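Sulfotransferase (Mus musculus, PDB 5X2B) probably transfers sulfo groups to acceptor molecules, as other members of the sulfotransferase 1 family do, and is seen here with adenosine-3'-5'-diphosphate bound. Local coordinates at residues G151-H156 / E265-S270. Sequence-based numbering, arbitrary orientation.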
loop_
_atom_site.group_PDB
_atom_site.type_symbol
_atom_site.label_atom_id
_atom_site.label_comp_id
_atom_site.label_asym_id
_atom_site.label_seq_id
_atom_site.Cartn_x
_atom_site.Cartn_y
_atom_site.Cartn_z
ATOM N N GLY A 151 0.457 11.618 3.703
ATOM C CA GLY A 151 -0.690 12.499 3.804
ATOM C C GLY A 151 -1.999 11.871 4.158
ATOM O O GLY A 151 -2.072 10.781 4.723
ATOM N N SER A 152 -3.068 12.566 3.799
ATOM C CA SER A 152 -4.367 12.176 4.283
ATOM C C SER A 152 -4.879 10.905 3.672
ATOM O O SER A 152 -4.999 10.758 2.463
ATOM C CB SER A 152 -5.418 13.204 3.954
ATOM O OG SER A 152 -6.659 12.558 4.080
ATOM N N TRP A 153 -5.264 9.985 4.507
ATOM C CA TRP A 153 -5.850 8.826 3.964
ATOM C C TRP A 153 -6.785 9.306 2.879
ATOM O O TRP A 153 -6.609 9.027 1.700
ATOM C CB TRP A 153 -6.653 8.165 5.025
ATOM C CG TRP A 153 -7.160 6.905 4.595
ATOM C CD1 TRP A 153 -6.456 5.778 4.474
ATOM C CD2 TRP A 153 -8.519 6.590 4.225
ATOM N NE1 TRP A 153 -7.271 4.760 4.043
ATOM C CE2 TRP A 153 -8.556 5.234 3.894
ATOM C CE3 TRP A 153 -9.708 7.330 4.138
ATOM C CZ2 TRP A 153 -9.718 4.582 3.480
ATOM C CZ3 TRP A 153 -10.871 6.686 3.727
ATOM C CH2 TRP A 153 -10.867 5.333 3.406
ATOM N N PHE A 154 -7.770 10.082 3.290
ATOM C CA PHE A 154 -8.926 10.287 2.435
ATOM C C PHE A 154 -8.505 10.748 1.063
ATOM O O PHE A 154 -9.001 10.265 0.086
ATOM C CB PHE A 154 -9.913 11.275 3.061
ATOM C CG PHE A 154 -10.412 10.858 4.435
ATOM C CD1 PHE A 154 -11.594 10.156 4.584
ATOM C CD2 PHE A 154 -9.681 11.179 5.576
ATOM C CE1 PHE A 154 -12.061 9.799 5.838
ATOM C CE2 PHE A 154 -10.117 10.812 6.813
ATOM C CZ PHE A 154 -11.312 10.122 6.959
ATOM N N ASP A 155 -7.581 11.670 0.996
ATOM C CA ASP A 155 -7.088 12.114 -0.258
ATOM C C ASP A 155 -6.493 10.999 -1.079
ATOM O O ASP A 155 -6.734 10.921 -2.278
ATOM C CB ASP A 155 -6.028 13.147 -0.011
ATOM C CG ASP A 155 -6.601 14.388 0.582
ATOM O OD1 ASP A 155 -7.855 14.399 0.668
ATOM O OD2 ASP A 155 -5.847 15.354 0.920
ATOM N N HIS A 156 -5.717 10.129 -0.454
ATOM C CA HIS A 156 -5.077 9.074 -1.207
ATOM C C HIS A 156 -6.107 8.313 -1.994
ATOM O O HIS A 156 -6.052 8.095 -3.209
ATOM C CB HIS A 156 -4.396 8.108 -0.258
ATOM C CG HIS A 156 -3.311 7.323 -0.930
ATOM N ND1 HIS A 156 -3.511 6.051 -1.390
ATOM C CD2 HIS A 156 -2.060 7.678 -1.275
ATOM C CE1 HIS A 156 -2.389 5.621 -1.973
ATOM N NE2 HIS A 156 -1.490 6.590 -1.910
ATOM N N GLU A 265 -18.095 13.089 5.774
ATOM C CA GLU A 265 -17.896 14.367 5.100
ATOM C C GLU A 265 -16.980 14.212 3.902
ATOM O O GLU A 265 -17.228 14.774 2.842
ATOM C CB GLU A 265 -17.293 15.365 6.062
ATOM C CG GLU A 265 -16.692 16.593 5.436
ATOM C CD GLU A 265 -15.970 17.435 6.473
ATOM O OE1 GLU A 265 -16.652 18.230 7.148
ATOM O OE2 GLU A 265 -14.735 17.291 6.643
ATOM N N LYS A 266 -15.901 13.462 4.047
ATOM C CA LYS A 266 -15.031 13.323 2.919
ATOM C C LYS A 266 -15.549 12.230 1.971
ATOM O O LYS A 266 -15.572 12.431 0.774
ATOM C CB LYS A 266 -13.581 13.086 3.362
ATOM C CG LYS A 266 -12.922 14.277 4.034
ATOM C CD LYS A 266 -12.117 15.199 3.079
ATOM C CE LYS A 266 -10.577 15.043 3.257
ATOM N NZ LYS A 266 -9.723 15.903 2.302
ATOM N N MET A 267 -15.983 11.088 2.486
ATOM C CA MET A 267 -16.272 9.944 1.605
ATOM C C MET A 267 -17.677 9.968 1.126
ATOM O O MET A 267 -18.298 8.906 1.003
ATOM C CB MET A 267 -16.065 8.643 2.361
ATOM C CG MET A 267 -14.713 8.574 2.917
ATOM S SD MET A 267 -13.682 8.873 1.525
ATOM C CE MET A 267 -14.071 7.399 0.633
ATOM N N ARG A 268 -18.166 11.172 0.830
ATOM C CA ARG A 268 -19.597 11.406 0.659
ATOM C C ARG A 268 -20.215 10.230 -0.046
ATOM O O ARG A 268 -20.804 9.327 0.555
ATOM C CB ARG A 268 -19.886 12.653 -0.217
ATOM C CG ARG A 268 -19.048 13.908 0.006
ATOM C CD ARG A 268 -19.585 14.790 1.143
ATOM N NE ARG A 268 -20.724 15.650 0.784
ATOM C CZ ARG A 268 -20.624 16.919 0.375
ATOM N NH1 ARG A 268 -21.714 17.620 0.094
ATOM N NH2 ARG A 268 -19.437 17.503 0.240
ATOM N N ASN A 269 -20.052 10.264 -1.356
ATOM C CA ASN A 269 -20.824 9.444 -2.248
ATOM C C ASN A 269 -19.831 8.549 -2.918
ATOM O O ASN A 269 -20.026 8.117 -4.055
ATOM C CB ASN A 269 -21.514 10.331 -3.274
ATOM C CG ASN A 269 -21.025 11.773 -3.215
ATOM O OD1 ASN A 269 -19.845 12.037 -3.392
ATOM N ND2 ASN A 269 -21.934 12.705 -2.973
ATOM N N SER A 270 -18.737 8.299 -2.205
ATOM C CA SER A 270 -17.706 7.391 -2.675
ATOM C C SER A 270 -18.173 5.942 -2.523
ATOM O O SER A 270 -18.318 5.433 -1.435
ATOM C CB SER A 270 -16.422 7.639 -1.900
ATOM O OG SER A 270 -15.889 6.406 -1.510
#
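Two helix ends of the sulfotransferase fold, a parallel-sheet relative of the P-loop nucleotide-binding proteins, meet where the first turn of helix 153-161 packs against the C-terminal end of helix 253-266: Phe154 lies against Lys266 and Met267, and Asp155 pairs with the same lysine. Lys266 CB lies 3.7 Å from Phe154 CD1, and Lys266 CG sits over one face of the ring. Bends at chi2 (-93°) and chi3 (-107°) then bring CE alongside Phe154 CB and carry the ammonium group on to the carboxylate. There Lys266 NZ donates to Asp155 OD1 at 2.9 Å, a salt bridge meeting the oxygen on its syn side, 17° out of the carboxylate plane. An alanine in place of Lys266 would probably leave Asp155 without this cationic mate and open a gap over the Phe154 ring face where CG lay and beside Phe154 CB. Ser152 is the N-cap of helix 153-161, its OG accepting a weak bond from Asp155 N. Deeper in, Met267, the first residue to leave helical geometry, sets CG at the edge of the Phe154 ring, 3.9 Å from CD1. Its sulfur makes Met-aromatic contacts with both rings, at the edge of Phe154 and oblique to Trp153. The two aromatic side chains also pack together, Trp153 CE3 lying over a Phe154 face, and both touch Phe263 of helix 253-266. Tyr40 meets the Trp153 ring edge-to-face, and bound adenosine-3'-5'-diphosphate is about 11 Å from the Trp153 side chain. Met267 SD approaches Trp153 most closely at CZ3, 4.2 Å away.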